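Local coordinates for protein alpha-L-arabinosidase (Xanthomonas axonopodis pv. citri, PDB 6D25) that probably releases alpha-L-arabinofuranosyl groups from arabinoxylans by hydrolysis, including internally di-substituted ones, as a trimeric family GH51 arabinofuranosidase, at residues E54-G59 with T123-V128; G63-E68 with S131-T136; G135-M140 with N181-N186; W167-Y170 with R176-L179. All coordinates share one frame; numbering follows the deposited sequence. Where two conformers were deposited one is given.

Interaction 1: residues E54-G59 with T123-V128; sequences EHLGTG and THWGGV
With chi1 at -176° and the rest of its chain extended, Glu54 carries its carboxylate out to the indole N-H of Trp125, whose CG stands beside its own backbone N (chi1 -54°), directing the ring at residues 54-59. The hydrogen bond from Trp125 NE1 to Glu54 OE2 measures 2.8 Å. It leaves the ring edge tilted slightly from the indole plane and reaches the oxygen from above the carboxylate, the two planes standing 89° apart. OE2 also takes the backbone N-H of Phe101, while OE1 pairs with Gln373 and a bound glycerol, so several bonds fix the group.

Leu56 supplies the apolar half. Its CD1 rests over the indole face, 3.5 Å from the centroid of the five-membered ring of Trp125, a CH-pi contact; His124 CB lies against the opposite face. A water extends the contact to the backbone, 2.8 Å from Trp125 O and 2.9 Å from Gly57 N, within the type II' turn Leu56-Gly59.

Residues 54-59 leave strand 51-52, the first of eight parallel barrel strands, and Gln373 follows the eighth, 366-371; residues 123-128 connect strands 120-122 and 128-130, where His124 packs on Lys227 of a neighbouring subunit.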
# COMPACT_ATOMS: atom_id res chain seq x y z
N GLU A 54 -1.44 16.46 -20.13
CA GLU A 54 -1.34 15.04 -19.90
C GLU A 54 -0.69 14.39 -21.12
O GLU A 54 -0.86 14.87 -22.25
CB GLU A 54 -2.72 14.43 -19.66
CG GLU A 54 -2.75 12.95 -19.31
CD GLU A 54 -4.06 12.44 -18.75
OE1 GLU A 54 -5.05 13.23 -18.74
OE2 GLU A 54 -4.13 11.26 -18.31
N HIS A 55 -0.06 13.23 -20.88
CA HIS A 55 0.35 12.37 -21.99
C HIS A 55 -0.90 11.70 -22.55
O HIS A 55 -1.33 10.67 -22.02
CB HIS A 55 1.39 11.35 -21.55
CG HIS A 55 2.74 11.94 -21.41
ND1 HIS A 55 3.80 11.45 -22.10
CD2 HIS A 55 3.18 13.04 -20.76
CE1 HIS A 55 4.87 12.20 -21.84
NE2 HIS A 55 4.51 13.19 -21.02
N LEU A 56 -1.46 12.31 -23.58
CA LEU A 56 -2.78 11.93 -24.08
C LEU A 56 -2.87 12.36 -25.55
O LEU A 56 -2.69 13.54 -25.83
CB LEU A 56 -3.84 12.63 -23.22
CG LEU A 56 -5.28 12.11 -23.32
CD1 LEU A 56 -6.11 12.66 -22.18
CD2 LEU A 56 -5.94 12.38 -24.67
N GLY A 57 -3.14 11.42 -26.44
CA GLY A 57 -3.34 11.73 -27.85
C GLY A 57 -2.14 12.45 -28.43
O GLY A 57 -0.98 11.97 -28.29
N THR A 58 -2.36 13.62 -29.02
CA THR A 58 -1.30 14.42 -29.59
C THR A 58 -1.04 15.65 -28.72
O THR A 58 -0.47 16.66 -29.19
CB THR A 58 -1.59 14.76 -31.05
OG1 THR A 58 -2.83 15.46 -31.09
CG2 THR A 58 -1.59 13.55 -31.96
N GLY A 59 -1.41 15.60 -27.43
CA GLY A 59 -1.20 16.70 -26.55
C GLY A 59 0.25 16.98 -26.24
O GLY A 59 0.61 18.15 -26.04
N THR A 123 -2.49 3.21 -21.40
CA THR A 123 -3.64 2.31 -21.26
C THR A 123 -4.96 3.09 -21.33
O THR A 123 -5.92 2.60 -21.93
CB THR A 123 -3.59 1.53 -19.93
OG1 THR A 123 -3.65 2.48 -18.87
CG2 THR A 123 -2.34 0.69 -19.76
N HIS A 124 -5.05 4.28 -20.71
CA HIS A 124 -6.35 4.97 -20.68
C HIS A 124 -6.71 5.56 -22.06
O HIS A 124 -7.87 5.68 -22.40
CB HIS A 124 -6.34 6.10 -19.67
CG HIS A 124 -6.06 5.69 -18.27
ND1 HIS A 124 -4.79 5.83 -17.69
CD2 HIS A 124 -6.90 5.21 -17.32
CE1 HIS A 124 -4.84 5.33 -16.46
NE2 HIS A 124 -6.14 4.95 -16.19
N TRP A 125 -5.73 5.97 -22.84
CA TRP A 125 -5.94 6.89 -23.93
C TRP A 125 -5.55 6.22 -25.26
O TRP A 125 -4.56 6.59 -25.88
CB TRP A 125 -5.19 8.20 -23.65
CG TRP A 125 -5.54 8.79 -22.32
CD1 TRP A 125 -4.69 9.08 -21.28
CD2 TRP A 125 -6.86 9.18 -21.87
NE1 TRP A 125 -5.37 9.62 -20.23
CE2 TRP A 125 -6.71 9.69 -20.55
CE3 TRP A 125 -8.14 9.13 -22.42
CZ2 TRP A 125 -7.79 10.15 -19.80
CZ3 TRP A 125 -9.22 9.58 -21.68
CH2 TRP A 125 -9.04 10.07 -20.39
N GLY A 126 -6.30 5.18 -25.61
CA GLY A 126 -6.18 4.50 -26.88
C GLY A 126 -5.36 3.21 -26.83
O GLY A 126 -5.32 2.48 -27.81
N GLY A 127 -4.71 2.93 -25.72
CA GLY A 127 -3.83 1.76 -25.64
C GLY A 127 -2.65 1.85 -26.60
O GLY A 127 -2.12 0.83 -27.03
N VAL A 128 -2.23 3.06 -26.95
CA VAL A 128 -1.13 3.27 -27.91
C VAL A 128 0.22 3.30 -27.16
O VAL A 128 0.30 3.50 -25.95
CB VAL A 128 -1.35 4.58 -28.70
CG1 VAL A 128 -2.62 4.52 -29.55
CG2 VAL A 128 -1.35 5.81 -27.78
O HOH W 1 -2.71 8.62 -26.09

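Interaction 2: residues G63-E68 with S131-T136; sequences GVWVGE and SNRFGT
Over the centre of one face of the Arg133 guanidinium lies a corner of the Trp65 indole, with Trp65 CZ2 3.6 Å from Arg133 CZ. The planes are 53° apart, so this is an inclined approach and not a flat stack. Arg133 was modelled in two conformers; the guanidinium contact and the weak water bond hold for one of them and are less certain. One face of the indole is covered by its own loop, through Gly67 N. Phe134 presents its edge instead: Trp65 CE3 lies in the plane of the phenyl ring, 3.8 Å from Phe134 CD1. The pair remains oblique, centroids 5.9 Å apart and planes at 61°.

A bend in the arginine chain (chi2 62°) lets it follow the indole, with Arg133 CG 3.5 Å from Trp65 NE1 before the guanidinium reaches the six-membered ring. Arg133 NH1 forms a salt bridge with Glu138, which also touches Trp65 and so helps to place both groups. Water connects the polar end to residues 63-68: it lies 2.9 Å from Glu68 N and accepts a weak bond from Arg133 NH2 at 3.2 Å. Next to Phe134, Val64 adds only a marginal apolar touch, Val64 CG1 to Phe134 CE1 at 4.2 Å. The 131-136 backbone is shaped by an ST turn, Ser131 OG accepting from Arg133 N at 3.1 Å.

The contact joins two connections of the (beta/alpha)8 barrel: the loop after the first strand, 51-52, and the short link through N-cap Gly135 into helix 136-146, on the way to the third strand.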
# COMPACT_ATOMS: atom_id res chain seq x y z
N GLY A 63 1.84 18.04 -30.31
CA GLY A 63 1.36 19.33 -29.75
C GLY A 63 2.46 20.19 -29.15
O GLY A 63 2.37 21.41 -29.21
N VAL A 64 3.46 19.55 -28.52
CA VAL A 64 4.56 20.27 -27.81
C VAL A 64 5.92 19.78 -28.34
O VAL A 64 6.76 20.56 -28.79
CB VAL A 64 4.45 20.09 -26.30
CG1 VAL A 64 5.67 20.68 -25.59
CG2 VAL A 64 3.16 20.69 -25.76
N TRP A 65 6.11 18.48 -28.26
CA TRP A 65 7.37 17.82 -28.55
C TRP A 65 7.34 17.28 -29.98
O TRP A 65 6.47 16.45 -30.29
CB TRP A 65 7.60 16.66 -27.57
CG TRP A 65 8.89 15.95 -27.84
CD1 TRP A 65 9.06 14.79 -28.55
CD2 TRP A 65 10.21 16.40 -27.47
NE1 TRP A 65 10.40 14.50 -28.65
CE2 TRP A 65 11.12 15.45 -27.97
CE3 TRP A 65 10.69 17.49 -26.75
CZ2 TRP A 65 12.49 15.60 -27.81
CZ3 TRP A 65 12.05 17.61 -26.55
CH2 TRP A 65 12.94 16.67 -27.07
N VAL A 66 8.28 17.69 -30.81
CA VAL A 66 8.39 17.12 -32.15
C VAL A 66 9.73 16.39 -32.29
O VAL A 66 9.90 15.63 -33.21
CB VAL A 66 8.20 18.20 -33.24
CG1 VAL A 66 6.78 18.77 -33.22
CG2 VAL A 66 9.22 19.32 -33.16
N GLY A 67 10.68 16.64 -31.41
CA GLY A 67 12.02 16.02 -31.53
C GLY A 67 12.98 16.92 -32.29
O GLY A 67 12.56 17.64 -33.18
N GLU A 68 14.26 16.84 -31.98
CA GLU A 68 15.26 17.78 -32.50
C GLU A 68 15.42 17.63 -34.02
O GLU A 68 15.66 18.60 -34.69
CB GLU A 68 16.62 17.61 -31.82
CG GLU A 68 16.59 18.03 -30.37
CD GLU A 68 17.93 18.15 -29.66
OE1 GLU A 68 18.38 17.13 -29.10
OE2 GLU A 68 18.50 19.27 -29.62
N SER A 131 6.50 6.51 -26.03
CA SER A 131 7.96 6.37 -26.28
C SER A 131 8.78 6.84 -25.07
O SER A 131 9.95 6.51 -24.94
CB SER A 131 8.35 7.19 -27.47
OG SER A 131 8.24 8.57 -27.17
N ASN A 132 8.18 7.64 -24.21
CA ASN A 132 8.87 8.29 -23.10
C ASN A 132 10.01 9.22 -23.58
O ASN A 132 10.90 9.58 -22.79
CB ASN A 132 9.36 7.31 -22.04
CG ASN A 132 8.20 6.79 -21.21
OD1 ASN A 132 7.49 7.59 -20.61
ND2 ASN A 132 7.96 5.48 -21.22
N ARG A 133 9.94 9.69 -24.82
CA ARG A 133 10.95 10.61 -25.29
C ARG A 133 10.78 11.97 -24.61
O ARG A 133 11.73 12.70 -24.44
CB ARG A 133 10.86 10.74 -26.81
CG ARG A 133 11.94 11.62 -27.42
CD ARG A 133 13.33 11.12 -27.21
NE ARG A 133 14.32 12.10 -27.59
CZ ARG A 133 14.83 13.03 -26.76
NH1 ARG A 133 14.33 13.17 -25.54
NH2 ARG A 133 15.82 13.81 -27.18
N PHE A 134 9.54 12.31 -24.24
CA PHE A 134 9.28 13.48 -23.45
C PHE A 134 9.14 13.04 -22.00
O PHE A 134 8.11 12.44 -21.62
CB PHE A 134 8.00 14.18 -23.92
CG PHE A 134 7.76 15.56 -23.35
CD1 PHE A 134 8.30 16.67 -23.95
CD2 PHE A 134 6.95 15.76 -22.25
CE1 PHE A 134 8.04 17.95 -23.52
CE2 PHE A 134 6.69 17.04 -21.78
CZ PHE A 134 7.24 18.14 -22.42
N GLY A 135 10.20 13.27 -21.21
CA GLY A 135 10.27 12.86 -19.84
C GLY A 135 10.62 14.03 -18.92
O GLY A 135 10.43 15.19 -19.29
N THR A 136 11.16 13.71 -17.75
CA THR A 136 11.42 14.75 -16.72
C THR A 136 12.25 15.91 -17.29
O THR A 136 11.89 17.08 -17.11
CB THR A 136 12.11 14.17 -15.47
OG1 THR A 136 11.18 13.36 -14.79
CG2 THR A 136 12.60 15.26 -14.54
O HOH W 2 15.10 14.84 -30.09

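Interaction 3: residues G135-M140 with N181-N186; sequences GTHEFM and NERRAN
His137 reaches Arg183 and Asn186 with the outer atoms of its ring. From CB the side chain leaves helix 136-146 toward residues 181-186, chi1 of -74° setting CG beside the backbone N. His137 ND1 comes within 3.5 Å of Asn186 O, but the angle is too poor for a hydrogen bond. CE1 makes the densest contact: Arg183 O lies in the ring plane at its edge, 3.4 Å from His137 CE1, and Asn186 CB stands equally close to that carbon at 3.4 Å. This geometry suggests that the carbonyl attracts the weakly polar C-H. At the tip, His137 NE2 lies 3.5 Å from Asn186 CB, yet its hydrogen bond is to the hydroxyl of Tyr170, which also binds Asn186 ND2. One hydroxyl therefore ties the histidine to the asparagine, whose amide plane stands 81° from the imidazole.

Arg183 turns its charged end elsewhere. Bent at chi3 (62°), it gives NH1 to the carbonyls of Tyr170 and Ala173, at the end of helix 161-172. At the start of helix 136-146, Glu138 OE1 accepts from Gly135 N at 2.8 Å, the half of a capping box that an N-cap glycine still allows.

Thus the helix leading into the third strand of the (beta/alpha)8 barrel meets the second of the two helices in the connection from the third strand to the fourth, with Tyr170 of the first, 161-172, as their shared polar link.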
# COMPACT_ATOMS: atom_id res chain seq x y z
N GLY A 135 10.20 13.27 -21.21
CA GLY A 135 10.27 12.86 -19.84
C GLY A 135 10.62 14.03 -18.92
O GLY A 135 10.43 15.19 -19.29
N THR A 136 11.16 13.71 -17.75
CA THR A 136 11.42 14.75 -16.72
C THR A 136 12.25 15.91 -17.29
O THR A 136 11.89 17.08 -17.11
CB THR A 136 12.11 14.17 -15.47
OG1 THR A 136 11.18 13.36 -14.79
CG2 THR A 136 12.60 15.26 -14.54
N HIS A 137 13.36 15.64 -17.94
CA HIS A 137 14.21 16.73 -18.38
C HIS A 137 13.50 17.56 -19.46
O HIS A 137 13.62 18.80 -19.47
CB HIS A 137 15.55 16.22 -18.93
CG HIS A 137 16.47 15.76 -17.86
ND1 HIS A 137 17.67 16.35 -17.62
CD2 HIS A 137 16.35 14.74 -16.97
CE1 HIS A 137 18.27 15.71 -16.64
NE2 HIS A 137 17.49 14.74 -16.19
N GLU A 138 12.78 16.87 -20.36
CA GLU A 138 12.20 17.59 -21.46
C GLU A 138 11.07 18.48 -20.93
O GLU A 138 10.96 19.64 -21.36
CB GLU A 138 11.71 16.60 -22.54
CG GLU A 138 12.85 15.84 -23.20
CD GLU A 138 13.48 14.70 -22.42
OE1 GLU A 138 12.84 14.19 -21.45
OE2 GLU A 138 14.59 14.32 -22.78
N PHE A 139 10.25 17.96 -20.00
CA PHE A 139 9.19 18.80 -19.44
C PHE A 139 9.80 19.95 -18.61
O PHE A 139 9.39 21.14 -18.76
CB PHE A 139 8.21 18.00 -18.58
CG PHE A 139 7.22 18.88 -17.88
CD1 PHE A 139 6.23 19.53 -18.59
CD2 PHE A 139 7.33 19.13 -16.53
CE1 PHE A 139 5.34 20.38 -17.96
CE2 PHE A 139 6.43 19.98 -15.90
CZ PHE A 139 5.44 20.60 -16.62
N MET A 140 10.74 19.64 -17.73
CA MET A 140 11.21 20.69 -16.83
C MET A 140 11.95 21.78 -17.61
O MET A 140 11.78 22.99 -17.30
CB MET A 140 12.09 20.11 -15.71
CG MET A 140 11.33 19.23 -14.76
SD MET A 140 9.91 20.05 -13.96
CE MET A 140 10.81 21.14 -12.87
N ASN A 181 23.36 13.47 -8.87
CA ASN A 181 24.42 13.28 -9.84
C ASN A 181 23.89 12.61 -11.13
O ASN A 181 24.46 12.79 -12.20
CB ASN A 181 25.56 12.48 -9.27
CG ASN A 181 26.34 13.23 -8.20
OD1 ASN A 181 26.24 14.44 -8.09
ND2 ASN A 181 27.18 12.53 -7.47
N GLU A 182 22.84 11.82 -11.02
CA GLU A 182 22.21 11.22 -12.15
C GLU A 182 21.51 12.30 -13.00
O GLU A 182 21.62 12.30 -14.24
CB GLU A 182 21.24 10.13 -11.69
CG GLU A 182 20.70 9.32 -12.84
CD GLU A 182 19.76 8.18 -12.43
OE1 GLU A 182 19.65 7.89 -11.21
OE2 GLU A 182 19.21 7.54 -13.37
N ARG A 183 20.80 13.23 -12.35
CA ARG A 183 20.28 14.40 -13.04
C ARG A 183 21.42 15.15 -13.78
O ARG A 183 21.26 15.54 -14.96
CB ARG A 183 19.59 15.34 -12.05
CG ARG A 183 19.02 16.59 -12.70
CD ARG A 183 18.71 17.71 -11.72
NE ARG A 183 19.89 18.21 -11.02
CZ ARG A 183 20.05 18.29 -9.69
NH1 ARG A 183 19.17 17.76 -8.84
NH2 ARG A 183 21.12 18.94 -9.21
N ARG A 184 22.53 15.37 -13.10
CA ARG A 184 23.67 16.06 -13.71
C ARG A 184 24.19 15.25 -14.92
O ARG A 184 24.50 15.85 -15.95
CB ARG A 184 24.79 16.33 -12.70
CG ARG A 184 24.35 17.15 -11.50
CD ARG A 184 25.53 17.64 -10.65
NE ARG A 184 25.04 18.54 -9.61
CZ ARG A 184 24.68 18.20 -8.39
NH1 ARG A 184 24.86 16.96 -7.97
NH2 ARG A 184 24.09 19.11 -7.61
N ALA A 185 24.32 13.94 -14.79
CA ALA A 185 24.80 13.07 -15.87
C ALA A 185 23.87 13.21 -17.10
O ALA A 185 24.33 13.12 -18.25
CB ALA A 185 24.84 11.62 -15.41
N ASN A 186 22.57 13.40 -16.83
CA ASN A 186 21.56 13.48 -17.87
C ASN A 186 21.45 14.92 -18.40
O ASN A 186 20.57 15.21 -19.21
CB ASN A 186 20.22 12.97 -17.34
CG ASN A 186 20.19 11.45 -17.25
OD1 ASN A 186 20.93 10.78 -17.97
ND2 ASN A 186 19.42 10.90 -16.33

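Interaction 4: residues W167-Y170 with R176-L179; sequences WAEY and RSSL
Hydrogen bonding centres on Glu169 OE2, which accepts from Ser177 OG at 2.7 Å. The donor comes from the anti side of the carboxylate, 20° out of its plane. Glu169 reaches so far because its chain is fully extended, with chi1 at 177°. Ser177 is the N-cap of helix 178-185 and its OG also accepts from the backbone N of Ala180, so a single hydroxyl serves both the helix end and the acid. A water links the same carboxylate oxygen to that helix end: it donates to Glu169 OE2 at 2.7 Å and accepts from Leu179 N at 3.0 Å.

Van der Waals packing involves Leu179, which runs across Glu169 at about a right angle and brings Leu179 CD1 to 3.7 Å from Glu169 CD. Its carbonyl approaches the ring of Tyr170, next after Glu169 on helix 161-172, with Leu179 O 3.4 Å from Tyr170 CD2. Val121 of a neighbouring subunit packs against both Glu169 and Ser177, while Ser178 OG is hydrogen-bonded to Ile119 N of that same subunit, placing the junction of helices 161-172 and 178-185 at the trimer interface.

A carboxylate set before the N-terminus of a helix, held by a direct bond and a water-mediated one, probably gains from the helix dipole and is likely to remain ionised.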
# COMPACT_ATOMS: atom_id res chain seq x y z
N TRP A 167 11.90 10.87 -6.96
CA TRP A 167 11.70 11.80 -8.08
C TRP A 167 11.94 13.24 -7.62
O TRP A 167 12.60 14.00 -8.32
CB TRP A 167 10.28 11.68 -8.63
CG TRP A 167 10.08 12.25 -9.99
CD1 TRP A 167 11.04 12.63 -10.88
CD2 TRP A 167 8.82 12.45 -10.66
NE1 TRP A 167 10.46 13.02 -12.05
CE2 TRP A 167 9.12 12.92 -11.96
CE3 TRP A 167 7.49 12.26 -10.30
CZ2 TRP A 167 8.13 13.21 -12.88
CZ3 TRP A 167 6.51 12.53 -11.23
CH2 TRP A 167 6.83 12.97 -12.51
N ALA A 168 11.38 13.60 -6.47
CA ALA A 168 11.56 14.92 -5.92
C ALA A 168 13.06 15.20 -5.66
O ALA A 168 13.53 16.31 -5.96
CB ALA A 168 10.80 15.06 -4.62
N GLU A 169 13.79 14.22 -5.13
CA GLU A 169 15.21 14.40 -4.88
C GLU A 169 15.96 14.59 -6.21
O GLU A 169 16.80 15.51 -6.35
CB GLU A 169 15.82 13.22 -4.10
CG GLU A 169 17.34 13.32 -3.87
CD GLU A 169 17.96 12.14 -3.15
OE1 GLU A 169 17.23 11.54 -2.31
OE2 GLU A 169 19.20 11.76 -3.44
N TYR A 170 15.66 13.73 -7.19
CA TYR A 170 16.29 13.82 -8.49
C TYR A 170 16.18 15.23 -9.05
O TYR A 170 17.14 15.80 -9.56
CB TYR A 170 15.63 12.83 -9.44
CG TYR A 170 16.21 12.78 -10.83
CD1 TYR A 170 15.73 13.61 -11.83
CD2 TYR A 170 17.24 11.91 -11.15
CE1 TYR A 170 16.24 13.55 -13.12
CE2 TYR A 170 17.75 11.84 -12.42
CZ TYR A 170 17.25 12.65 -13.43
OH TYR A 170 17.76 12.57 -14.70
N ARG A 176 25.47 16.37 -3.72
CA ARG A 176 26.12 15.41 -4.63
C ARG A 176 25.66 13.98 -4.30
O ARG A 176 26.44 13.03 -4.39
CB ARG A 176 27.64 15.55 -4.53
CG ARG A 176 28.13 16.99 -4.66
CD ARG A 176 28.11 17.46 -6.08
NE ARG A 176 28.53 18.85 -6.27
CZ ARG A 176 28.39 19.49 -7.42
NH1 ARG A 176 28.14 20.79 -7.45
NH2 ARG A 176 28.42 18.79 -8.54
N SER A 177 24.37 13.82 -3.96
CA SER A 177 23.77 12.52 -3.86
C SER A 177 23.75 11.83 -5.23
O SER A 177 23.82 12.46 -6.29
CB SER A 177 22.37 12.68 -3.29
OG SER A 177 21.43 13.10 -4.31
N SER A 178 23.62 10.51 -5.22
CA SER A 178 23.59 9.72 -6.43
C SER A 178 22.44 10.17 -7.35
O SER A 178 22.64 10.20 -8.57
CB SER A 178 23.50 8.25 -6.14
OG SER A 178 24.74 7.84 -5.59
N LEU A 179 21.26 10.46 -6.80
CA LEU A 179 20.15 10.86 -7.65
C LEU A 179 20.43 12.25 -8.24
O LEU A 179 20.15 12.49 -9.42
CB LEU A 179 18.84 10.84 -6.85
CG LEU A 179 18.22 9.46 -6.65
CD1 LEU A 179 17.16 9.47 -5.51
CD2 LEU A 179 17.57 8.98 -7.95
O HOH W 3 20.58 9.52 -4.00

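The four contacts form a series in space: centres of interactions 1 and 2 are about 13 Å apart, of 2 and 3 about 13 Å, and of 3 and 4 about 10 Å, whereas 1 and 4 are about 29 Å apart. Interaction 1 follows the first barrel strand, at the end where (beta/alpha)8 enzymes have their active sites; a glycerol about 3 Å from the Glu54 side chain, probably from the crystallisation liquor, may mark a pocket there. His55 CE1 packs 3.3 Å from Phe134 O of interaction 2. Interactions 2 and 3 share Thr136, whose OG1 lies 2.8 Å from Trp167 NE1 of interaction 4, a probable hydrogen bond. Other subunits touch interactions 1 and 4, but not 2 and 3.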